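Local atomic coordinates of probable starch synthase 4, chloroplastic/amyloplastic (Arabidopsis thaliana, PDB entry 6GNE), a protein that belongs to the starch synthase family of glycosyltransferases with the GT-B fold, in which two Rossmann-like domains face each other across a cleft. Residues Ala17-Val22 with Val31-Gly36; Cys144-Thr149 with Thr173-Glu178; Thr227-Thr232 with Ile260-Asp265. One frame throughout, in Å; residues are numbered along the deposited sequence.

Interaction 1: Ala17-Val22 with Val31-Gly36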
loop_
_atom_site.group_PDB
_atom_site.type_symbol
_atom_site.label_atom_id
_atom_site.label_comp_id
_atom_site.label_asym_id
_atom_site.label_seq_id
_atom_site.Cartn_x
_atom_site.Cartn_y
_atom_site.Cartn_z
ATOM N N ALA A 17 -0.989 -5.306 -9.860
ATOM C CA ALA A 17 0.441 -5.535 -10.085
ATOM C C ALA A 17 1.164 -6.092 -8.873
ATOM O O ALA A 17 2.301 -6.513 -9.008
ATOM C CB ALA A 17 1.111 -4.245 -10.550
ATOM N N GLU A 18 0.512 -6.101 -7.712
ATOM C CA GLU A 18 1.095 -6.618 -6.465
ATOM C C GLU A 18 0.117 -7.410 -5.616
ATOM O O GLU A 18 -1.097 -7.182 -5.640
ATOM C CB GLU A 18 1.566 -5.466 -5.561
ATOM C CG GLU A 18 2.687 -4.604 -6.086
ATOM C CD GLU A 18 2.956 -3.433 -5.128
ATOM O OE1 GLU A 18 3.253 -3.661 -3.923
ATOM O OE2 GLU A 18 2.866 -2.276 -5.583
ATOM N N MET A 19 0.692 -8.316 -4.837
ATOM C CA MET A 19 0.011 -8.974 -3.743
ATOM C C MET A 19 1.052 -9.443 -2.727
ATOM O O MET A 19 1.999 -10.168 -3.057
ATOM C CB MET A 19 -0.777 -10.174 -4.239
ATOM C CG MET A 19 -1.704 -10.777 -3.173
ATOM S SD MET A 19 -2.286 -12.409 -3.616
ATOM C CE MET A 19 -2.904 -12.943 -2.040
ATOM N N ALA A 20 0.857 -9.033 -1.489
ATOM C CA ALA A 20 1.736 -9.434 -0.407
ATOM C C ALA A 20 1.450 -10.893 -0.054
ATOM O O ALA A 20 0.272 -11.266 0.025
ATOM C CB ALA A 20 1.518 -8.530 0.799
ATOM N N PRO A 21 2.474 -11.726 0.171
ATOM C CA PRO A 21 3.927 -11.394 0.189
ATOM C C PRO A 21 4.676 -11.688 -1.106
ATOM O O PRO A 21 5.792 -11.283 -1.226
ATOM C CB PRO A 21 4.469 -12.357 1.244
ATOM C CG PRO A 21 3.584 -13.560 1.101
ATOM C CD PRO A 21 2.227 -13.092 0.652
ATOM N N VAL A 22 4.017 -12.379 -2.042
ATOM C CA VAL A 22 4.610 -12.887 -3.253
ATOM C C VAL A 22 5.144 -11.818 -4.200
ATOM O O VAL A 22 6.176 -12.017 -4.848
ATOM C CB VAL A 22 3.627 -13.848 -3.992
ATOM C CG1 VAL A 22 2.359 -13.148 -4.508
ATOM C CG2 VAL A 22 4.317 -14.559 -5.139
ATOM N N VAL A 31 -2.666 -4.389 0.744
ATOM C CA VAL A 31 -4.094 -4.182 0.644
ATOM C C VAL A 31 -4.785 -5.254 -0.193
ATOM O O VAL A 31 -5.847 -5.758 0.196
ATOM C CB VAL A 31 -4.400 -2.761 0.113
ATOM C CG1 VAL A 31 -5.892 -2.598 -0.241
ATOM C CG2 VAL A 31 -3.963 -1.724 1.172
ATOM N N VAL A 32 -4.182 -5.615 -1.318
ATOM C CA VAL A 32 -4.799 -6.600 -2.202
ATOM C C VAL A 32 -4.998 -7.894 -1.429
ATOM O O VAL A 32 -6.086 -8.438 -1.458
ATOM C CB VAL A 32 -4.000 -6.818 -3.505
ATOM C CG1 VAL A 32 -4.511 -8.018 -4.286
ATOM C CG2 VAL A 32 -4.108 -5.563 -4.353
ATOM N N ALA A 33 -3.971 -8.352 -0.716
ATOM C CA ALA A 33 -4.063 -9.570 0.111
ATOM C C ALA A 33 -5.048 -9.413 1.288
ATOM O O ALA A 33 -5.895 -10.276 1.540
ATOM C CB ALA A 33 -2.685 -9.968 0.622
ATOM N N GLY A 34 -4.947 -8.292 1.979
ATOM C CA GLY A 34 -5.730 -8.079 3.176
ATOM C C GLY A 34 -7.226 -7.959 2.925
ATOM O O GLY A 34 -8.021 -8.612 3.609
ATOM N N LEU A 35 -7.593 -7.131 1.949
ATOM C CA LEU A 35 -8.981 -7.025 1.513
ATOM C C LEU A 35 -9.464 -8.324 0.881
ATOM O O LEU A 35 -10.593 -8.735 1.133
ATOM C CB LEU A 35 -9.166 -5.881 0.510
ATOM C CG LEU A 35 -10.571 -5.680 -0.063
ATOM C CD1 LEU A 35 -11.606 -5.477 1.043
ATOM C CD2 LEU A 35 -10.533 -4.472 -0.977
ATOM N N GLY A 36 -8.607 -8.963 0.079
ATOM C CA GLY A 36 -8.892 -10.273 -0.481
ATOM C C GLY A 36 -9.332 -11.289 0.566
ATOM O O GLY A 36 -10.377 -11.929 0.422
#
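Met19 and Val32 meet with their side chains at about a right angle, the thioether chain passing across the valine branch instead of lying beside it. The methionine CG is anti to its backbone N (chi1 -171°) and sits against two residues of the helix, 4.1 Å from Val32 CG1 and 4.0 Å from Ala33 CB. The rest of the chain is extended and carries the terminal methyl to the same alanine, Met19 CE lying 4.0 Å from Ala33 CB. Ala33 CB is thus met by both CG and CE of Met19, while Val32 is met by CG alone.

Val32 turns its CB toward the loop. With CG1 anti to its own N (chi1 169°), its branch faces the carbonyl group of Glu18: Glu18 O is 3.6 Å from Val32 CB and nearly as close to both methyl carbons. Ala33 does the same further along, its CB standing 3.3 Å from Ala20 O and 4.4 Å from Ala20 CB. No hydrogen bond crosses between the segments, so the contact rests on apolar groups and on carbonyl oxygens laid against them.

The carboxylate of Glu18 takes another direction. Its OE2 is bonded to Tyr112 OH and its OE1 to the backbone N atoms of Val25 and Gly26, just before helix 27-41.

The loop 17-22 follows strand 11-15 and leads on to helix 27-41, as in the first beta-alpha unit of a Rossmann-like domain. Met19 fills the layer between helix and sheet, where its side chain also touches Ile48 and Leu50 of strand 45-51 and Leu92 and Val94 of strand 92-100.

Interaction 2: Cys144-Thr149 with Thr173-Glu178. With AC1 (4,6-dideoxy-4-{[(1S,4R,5S,6S)-4,5,6-trihydroxy-3-(hydroxymethyl)cyclohex-2-en-1-yl]amino}-alpha-D-glucopyranose), chain C; GLC (alpha-D-glucopyranose), chain B.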
loop_
_atom_site.group_PDB
_atom_site.type_symbol
_atom_site.label_atom_id
_atom_site.label_comp_id
_atom_site.label_asym_id
_atom_site.label_seq_id
_atom_site.Cartn_x
_atom_site.Cartn_y
_atom_site.Cartn_z
ATOM N N CYS A 144 -10.033 -3.584 -9.996
ATOM C CA CYS A 144 -8.672 -3.290 -10.428
ATOM C C CYS A 144 -7.992 -2.192 -9.576
ATOM O O CYS A 144 -8.662 -1.423 -8.894
ATOM C CB CYS A 144 -8.655 -2.984 -11.926
ATOM S SG CYS A 144 -9.656 -1.583 -12.491
ATOM N N HIS A 145 -6.660 -2.147 -9.593
ATOM C CA HIS A 145 -5.850 -1.285 -8.682
ATOM C C HIS A 145 -4.802 -0.414 -9.389
ATOM O O HIS A 145 -3.911 -0.916 -10.073
ATOM C CB HIS A 145 -5.185 -2.163 -7.650
ATOM C CG HIS A 145 -6.166 -2.965 -6.863
ATOM N ND1 HIS A 145 -6.632 -2.562 -5.624
ATOM C CD2 HIS A 145 -6.840 -4.099 -7.166
ATOM C CE1 HIS A 145 -7.510 -3.445 -5.179
ATOM N NE2 HIS A 145 -7.660 -4.382 -6.101
ATOM N N ASP A 146 -4.938 0.907 -9.237
ATOM C CA ASP A 146 -3.925 1.891 -9.676
ATOM C C ASP A 146 -3.727 1.930 -11.183
ATOM O O ASP A 146 -4.396 1.201 -11.918
ATOM C CB ASP A 146 -2.598 1.728 -8.893
ATOM C CG ASP A 146 -2.586 2.494 -7.599
ATOM O OD1 ASP A 146 -3.666 2.728 -7.051
ATOM O OD2 ASP A 146 -1.518 2.916 -7.117
ATOM N N TRP A 147 -2.836 2.801 -11.654
ATOM C CA TRP A 147 -2.746 3.067 -13.085
ATOM C C TRP A 147 -2.393 1.821 -13.882
ATOM O O TRP A 147 -2.890 1.667 -15.000
ATOM C CB TRP A 147 -1.792 4.241 -13.387
ATOM C CG TRP A 147 -0.335 3.905 -13.334
ATOM C CD1 TRP A 147 0.504 4.067 -12.282
ATOM C CD2 TRP A 147 0.451 3.343 -14.397
ATOM N NE1 TRP A 147 1.763 3.635 -12.621
ATOM C CE2 TRP A 147 1.759 3.186 -13.910
ATOM C CE3 TRP A 147 0.164 2.958 -15.710
ATOM C CZ2 TRP A 147 2.794 2.673 -14.693
ATOM C CZ3 TRP A 147 1.185 2.448 -16.498
ATOM C CH2 TRP A 147 2.491 2.307 -15.985
ATOM N N GLN A 148 -1.592 0.927 -13.315
ATOM C CA GLN A 148 -1.149 -0.267 -14.039
ATOM C C GLN A 148 -2.307 -1.163 -14.544
ATOM O O GLN A 148 -2.239 -1.721 -15.642
ATOM C CB GLN A 148 -0.182 -1.096 -13.192
ATOM C CG GLN A 148 1.182 -0.437 -12.958
ATOM C CD GLN A 148 1.232 0.446 -11.702
ATOM O OE1 GLN A 148 0.193 0.863 -11.183
ATOM N NE2 GLN A 148 2.448 0.720 -11.209
ATOM N N THR A 149 -3.378 -1.273 -13.768
ATOM C CA THR A 149 -4.546 -2.040 -14.174
ATOM C C THR A 149 -5.798 -1.182 -14.375
ATOM O O THR A 149 -6.914 -1.710 -14.451
ATOM C CB THR A 149 -4.830 -3.146 -13.161
ATOM O OG1 THR A 149 -5.263 -2.567 -11.927
ATOM C CG2 THR A 149 -3.591 -3.967 -12.955
ATOM N N THR A 173 -9.793 1.025 -7.495
ATOM C CA THR A 173 -9.206 1.699 -6.344
ATOM C C THR A 173 -7.918 2.410 -6.815
ATOM O O THR A 173 -7.054 1.764 -7.404
ATOM C CB THR A 173 -8.942 0.704 -5.209
ATOM O OG1 THR A 173 -10.181 0.160 -4.757
ATOM C CG2 THR A 173 -8.220 1.369 -4.023
ATOM N N CYS A 174 -7.828 3.732 -6.604
ATOM C CA CYS A 174 -6.524 4.443 -6.705
ATOM C C CYS A 174 -5.938 4.639 -5.321
ATOM O O CYS A 174 -6.556 5.315 -4.460
ATOM C CB CYS A 174 -6.627 5.799 -7.422
ATOM S SG CYS A 174 -4.986 6.469 -7.826
ATOM N N HIS A 175 -4.769 4.033 -5.126
ATOM C CA HIS A 175 -4.037 4.050 -3.853
ATOM C C HIS A 175 -3.050 5.257 -3.746
ATOM O O HIS A 175 -2.501 5.543 -2.656
ATOM C CB HIS A 175 -3.230 2.767 -3.692
ATOM C CG HIS A 175 -4.044 1.516 -3.658
ATOM N ND1 HIS A 175 -4.150 0.741 -2.527
ATOM C CD2 HIS A 175 -4.720 0.862 -4.628
ATOM C CE1 HIS A 175 -4.892 -0.315 -2.792
ATOM N NE2 HIS A 175 -5.258 -0.260 -4.057
ATOM N N ASN A 176 -2.791 5.925 -4.868
ATOM C CA ASN A 176 -2.057 7.194 -4.884
ATOM C C ASN A 176 -2.296 7.913 -6.202
ATOM O O ASN A 176 -1.780 7.496 -7.238
ATOM C CB ASN A 176 -0.537 6.956 -4.652
ATOM C CG ASN A 176 0.269 8.253 -4.540
ATOM O OD1 ASN A 176 -0.268 9.336 -4.685
ATOM N ND2 ASN A 176 1.561 8.139 -4.288
ATOM N N PHE A 177 -3.058 9.007 -6.155
ATOM C CA PHE A 177 -3.397 9.783 -7.378
ATOM C C PHE A 177 -2.220 10.552 -7.970
ATOM O O PHE A 177 -2.342 11.176 -8.998
ATOM C CB PHE A 177 -4.553 10.746 -7.122
ATOM C CG PHE A 177 -5.901 10.086 -7.037
ATOM C CD1 PHE A 177 -6.619 9.790 -8.172
ATOM C CD2 PHE A 177 -6.472 9.792 -5.803
ATOM C CE1 PHE A 177 -7.861 9.190 -8.089
ATOM C CE2 PHE A 177 -7.729 9.223 -5.711
ATOM C CZ PHE A 177 -8.427 8.910 -6.855
ATOM N N GLU A 178 -1.086 10.548 -7.304
ATOM C CA GLU A 178 0.139 11.005 -7.921
ATOM C C GLU A 178 0.484 10.210 -9.160
ATOM O O GLU A 178 0.988 10.759 -10.111
ATOM C CB GLU A 178 1.277 10.917 -6.914
ATOM C CG GLU A 178 2.566 11.593 -7.376
ATOM C CD GLU A 178 3.765 11.261 -6.504
ATOM O OE1 GLU A 178 3.627 10.345 -5.592
ATOM O OE2 GLU A 178 4.803 11.975 -6.759
HETATM C C1 AC1 C . 2.932 2.016 -6.158
HETATM O O2 AC1 C . 0.894 2.814 -7.204
HETATM C C2 AC1 C . 1.448 2.342 -5.964
HETATM C C4A AC1 C . -1.254 3.729 0.747
HETATM C C3 AC1 C . 1.234 3.332 -4.807
HETATM O O3 AC1 C . -0.177 3.521 -4.669
HETATM C C4 AC1 C . 1.878 2.785 -3.529
HETATM N N4A AC1 C . 1.670 3.615 -2.329
HETATM C C5 AC1 C . 3.361 2.592 -3.853
HETATM O O5 AC1 C . 3.499 1.633 -4.904
HETATM C C6 AC1 C . 4.170 2.042 -2.691
HETATM C C1B AC1 C . 0.356 3.913 -1.741
HETATM C C2B AC1 C . 0.376 5.043 -0.680
HETATM O O2B AC1 C . 1.624 5.761 -0.631
HETATM C C3B AC1 C . -0.005 4.597 0.727
HETATM O O3B AC1 C . -0.347 5.777 1.449
HETATM O O4 AC1 C . -1.486 3.277 2.082
HETATM C C5B AC1 C . -1.147 2.584 -0.216
HETATM C C7B AC1 C . -0.371 2.656 -1.302
HETATM C C6B AC1 C . -1.980 1.343 0.005
HETATM O O6B AC1 C . -3.377 1.650 -0.072
HETATM C C1 GLC B . 6.424 3.554 -9.838
HETATM C C2 GLC B . 5.059 2.936 -10.134
HETATM C C3 GLC B . 4.047 3.332 -9.060
HETATM C C4 GLC B . 4.574 2.853 -7.713
HETATM C C5 GLC B . 5.912 3.525 -7.447
HETATM C C6 GLC B . 6.526 3.022 -6.146
HETATM O O2 GLC B . 4.636 3.323 -11.441
HETATM O O3 GLC B . 2.777 2.742 -9.307
HETATM O O4 GLC B . 3.635 3.143 -6.681
HETATM O O5 GLC B . 6.832 3.231 -8.510
HETATM O O6 GLC B . 7.868 3.510 -6.038
#
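His175 reaches between Asp146, His145 and the bound AC1, and each atom of its side chain has a neighbour. Its CB is near both AC1 O3 (3.3 Å) and Asp146 OD1 (3.4 Å), the oxygen that accepts the backbone N of the same histidine (His175 N to Asp146 OD1 2.6 Å, N-H...O 177°) through its syn lone pair. CG, anti to the carbonyl carbon (chi1 -61°), has Asp146 OD1 and AC1 O6B near it. His175 CD2 lies 3.2 Å from Asp146 OD1. Thr173 CG2 lies over one face, offset toward the rim. At the tip, His175 NE2 shares a hydrogen bond with His145 ND1 (3.1 Å), in the plane of both rings although these are 40° apart. CE1 lies near His145 ND1 and AC1 O6B. At the other ring nitrogen, across CE1, His175 ND1 donates to AC1 O6B (2.7 Å).

The other carboxylate oxygen faces the ligand: AC1 O3 donates to Asp146 OD2 at 2.9 Å. In the backbone, Asp146 N donates to Thr173 O, continuing the parallel pairing of strands 141-145 and 169-174. Polar side chains gathered where neighbouring parallel strands end are typical of the ligand cleft of a Rossmann-like GT-B domain.

Interaction 3: Thr227-Thr232 with Ile260-Asp265. With AC1 (4,6-dideoxy-4-{[(1S,4R,5S,6S)-4,5,6-trihydroxy-3-(hydroxymethyl)cyclohex-2-en-1-yl]amino}-alpha-D-glucopyranose), chain C.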
loop_
_atom_site.group_PDB
_atom_site.type_symbol
_atom_site.label_atom_id
_atom_site.label_comp_id
_atom_site.label_asym_id
_atom_site.label_seq_id
_atom_site.Cartn_x
_atom_site.Cartn_y
_atom_site.Cartn_z
ATOM N N THR A 227 -12.914 3.944 -5.603
ATOM C CA THR A 227 -12.489 4.278 -4.222
ATOM C C THR A 227 -11.056 4.745 -4.141
ATOM O O THR A 227 -10.259 4.542 -5.052
ATOM C CB THR A 227 -12.682 3.117 -3.202
ATOM O OG1 THR A 227 -11.583 2.192 -3.268
ATOM C CG2 THR A 227 -13.998 2.386 -3.449
ATOM N N THR A 228 -10.765 5.409 -3.025
ATOM C CA THR A 228 -9.405 5.595 -2.566
ATOM C C THR A 228 -9.329 5.214 -1.096
ATOM O O THR A 228 -10.324 4.826 -0.480
ATOM C CB THR A 228 -8.848 6.992 -2.861
ATOM O OG1 THR A 228 -7.452 6.993 -2.589
ATOM C CG2 THR A 228 -9.532 8.062 -2.041
ATOM N N VAL A 229 -8.144 5.343 -0.542
ATOM C CA VAL A 229 -7.774 4.564 0.617
ATOM C C VAL A 229 -7.900 5.285 1.994
ATOM O O VAL A 229 -7.506 4.696 3.036
ATOM C CB VAL A 229 -6.388 3.930 0.384
ATOM C CG1 VAL A 229 -6.515 2.895 -0.739
ATOM C CG2 VAL A 229 -5.337 4.989 0.027
ATOM N N SER A 230 -8.489 6.497 2.012
ATOM C CA SER A 230 -8.954 7.088 3.283
ATOM C C SER A 230 -9.955 8.202 3.052
ATOM O O SER A 230 -9.863 8.889 2.059
ATOM C CB SER A 230 -7.776 7.633 4.114
ATOM O OG SER A 230 -7.213 8.787 3.505
ATOM N N PRO A 231 -10.907 8.393 3.970
ATOM C CA PRO A 231 -11.857 9.530 3.809
ATOM C C PRO A 231 -11.176 10.923 3.639
ATOM O O PRO A 231 -11.577 11.709 2.766
ATOM C CB PRO A 231 -12.679 9.502 5.113
ATOM C CG PRO A 231 -12.531 8.121 5.664
ATOM C CD PRO A 231 -11.244 7.545 5.135
ATOM N N THR A 232 -10.153 11.211 4.442
ATOM C CA THR A 232 -9.459 12.507 4.360
ATOM C C THR A 232 -8.731 12.689 3.018
ATOM O O THR A 232 -8.851 13.743 2.381
ATOM C CB THR A 232 -8.490 12.719 5.549
ATOM O OG1 THR A 232 -9.232 12.759 6.778
ATOM C CG2 THR A 232 -7.684 14.021 5.400
ATOM N N ILE A 260 -12.217 5.016 1.637
ATOM C CA ILE A 260 -12.393 3.984 2.658
ATOM C C ILE A 260 -11.020 3.663 3.237
ATOM O O ILE A 260 -10.116 3.214 2.506
ATOM C CB ILE A 260 -12.973 2.682 2.067
ATOM C CG1 ILE A 260 -14.393 2.891 1.543
ATOM C CG2 ILE A 260 -12.978 1.566 3.111
ATOM C CD1 ILE A 260 -14.885 1.733 0.668
ATOM N N LEU A 261 -10.899 3.852 4.550
ATOM C CA LEU A 261 -9.639 3.636 5.264
ATOM C C LEU A 261 -9.223 2.183 5.164
ATOM O O LEU A 261 -9.994 1.299 5.539
ATOM C CB LEU A 261 -9.766 4.036 6.741
ATOM C CG LEU A 261 -8.464 4.160 7.543
ATOM C CD1 LEU A 261 -7.505 5.238 7.004
ATOM C CD2 LEU A 261 -8.827 4.414 9.003
ATOM N N ASN A 262 -8.019 1.941 4.638
ATOM C CA ASN A 262 -7.465 0.582 4.613
ATOM C C ASN A 262 -7.449 -0.013 6.050
ATOM O O ASN A 262 -7.237 0.711 7.040
ATOM C CB ASN A 262 -6.023 0.569 4.103
ATOM C CG ASN A 262 -5.881 0.932 2.644
ATOM O OD1 ASN A 262 -4.806 1.392 2.237
ATOM N ND2 ASN A 262 -6.903 0.660 1.833
ATOM N N GLY A 263 -7.721 -1.307 6.160
ATOM C CA GLY A 263 -7.243 -2.084 7.292
ATOM C C GLY A 263 -5.862 -2.676 7.024
ATOM O O GLY A 263 -5.219 -2.390 6.012
ATOM N N ILE A 264 -5.403 -3.482 7.977
ATOM C CA ILE A 264 -4.228 -4.347 7.822
ATOM C C ILE A 264 -4.644 -5.769 8.165
ATOM O O ILE A 264 -5.625 -6.005 8.913
ATOM C CB ILE A 264 -3.026 -3.923 8.711
ATOM C CG1 ILE A 264 -3.361 -3.977 10.201
ATOM C CG2 ILE A 264 -2.567 -2.512 8.358
ATOM C CD1 ILE A 264 -2.161 -3.772 11.095
ATOM N N ASP A 265 -3.880 -6.706 7.624
ATOM C CA ASP A 265 -4.098 -8.111 7.873
ATOM C C ASP A 265 -3.643 -8.425 9.288
ATOM O O ASP A 265 -2.485 -8.697 9.507
ATOM C CB ASP A 265 -3.339 -8.942 6.845
ATOM C CG ASP A 265 -3.652 -10.409 6.945
ATOM O OD1 ASP A 265 -3.982 -10.901 8.042
ATOM O OD2 ASP A 265 -3.536 -11.099 5.912
HETATM C C1 AC1 C . 2.932 2.016 -6.158
HETATM O O2 AC1 C . 0.894 2.814 -7.204
HETATM C C2 AC1 C . 1.448 2.342 -5.964
HETATM C C4A AC1 C . -1.254 3.729 0.747
HETATM C C3 AC1 C . 1.234 3.332 -4.807
HETATM O O3 AC1 C . -0.177 3.521 -4.669
HETATM C C4 AC1 C . 1.878 2.785 -3.529
HETATM N N4A AC1 C . 1.670 3.615 -2.329
HETATM C C5 AC1 C . 3.361 2.592 -3.853
HETATM O O5 AC1 C . 3.499 1.633 -4.904
HETATM C C6 AC1 C . 4.170 2.042 -2.691
HETATM C C1B AC1 C . 0.356 3.913 -1.741
HETATM C C2B AC1 C . 0.376 5.043 -0.680
HETATM O O2B AC1 C . 1.624 5.761 -0.631
HETATM C C3B AC1 C . -0.005 4.597 0.727
HETATM O O3B AC1 C . -0.347 5.777 1.449
HETATM O O4 AC1 C . -1.486 3.277 2.082
HETATM C C5B AC1 C . -1.147 2.584 -0.216
HETATM C C7B AC1 C . -0.371 2.656 -1.302
HETATM C C6B AC1 C . -1.980 1.343 0.005
HETATM O O6B AC1 C . -3.377 1.650 -0.072
#
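Val229 and Asn262 meet through both backbone and side chain, and the hydrogen bonds come first. Ile260 N donates to Thr228 O at 2.8 Å, nearly straight at 172°. Two residues on, Asn262 N reaches Val229 O at 3.2 Å; this bond is more bent (147°), with the donor tilted from the carbonyl plane. Together they carry the pairing of strands 225-228 and 257-259 a little past the strand ends.

Weaker polar contacts lie between. Leu261 CA turns its hydrogen to Val229 O at 3.3 Å, so that this carbonyl receives both an N-H and a C-H. The carbonyl oxygens of Val229 and Ile260 are close, but both are acceptors and form no bond.

Apolar contacts follow. Leu261 CD1 touches Ser230 CB at 3.8 Å, and Pro231 CD approaches Leu261 CB at 4.1 Å, their side chains roughly perpendicular. The serine hydroxyl turns elsewhere: Ser230 OG, at the N-cap of helix 231-238, bonds to Tyr233 N and to Pro398 O.

The last group involves the ligand. Asn262 CG is anti to its carbonyl carbon (chi1 -68°), and the amide lies beside the valine branch, Asn262 ND2 being 3.4 Å from Val229 CG1, while Asn262 OD1 accepts a hydrogen bond from AC1 O6B at 2.7 Å. Val229 CG1 borders the same hydroxyl at 3.4 Å. The chemistry implies a division of labour: the backbone N atoms of Ile260 and Asn262 tie the loop to the strand end, the amide oxygen of Asn262 accepts a hydrogen bond from the ligand hydroxyl, and Val229 supplies an apolar wall beside that polar contact.

How the interactions relate
Although their centres lie 13 to 14 Å apart, the three contacts touch one another beside the bound AC1. Val31, on the helix of interaction 1, reaches both others: its CG1 lies 3.6 Å from His175 CE1 of interaction 2, and its CG2 is 3.4 Å from Asn262 OD1 of interaction 3. Interactions 2 and 3 are joined through neighbouring parallel strands, with probable hydrogen bonds from Thr228 OG1 to Cys174 O (2.7 Å) and between Thr173 OG1 and Thr227 OG1 (2.9 Å). They also converge on one ligand hydroxyl, O6B, which has bonds to His175 and Asn262. The side chain of Glu18, in interaction 1, comes within about 4 Å of AC1.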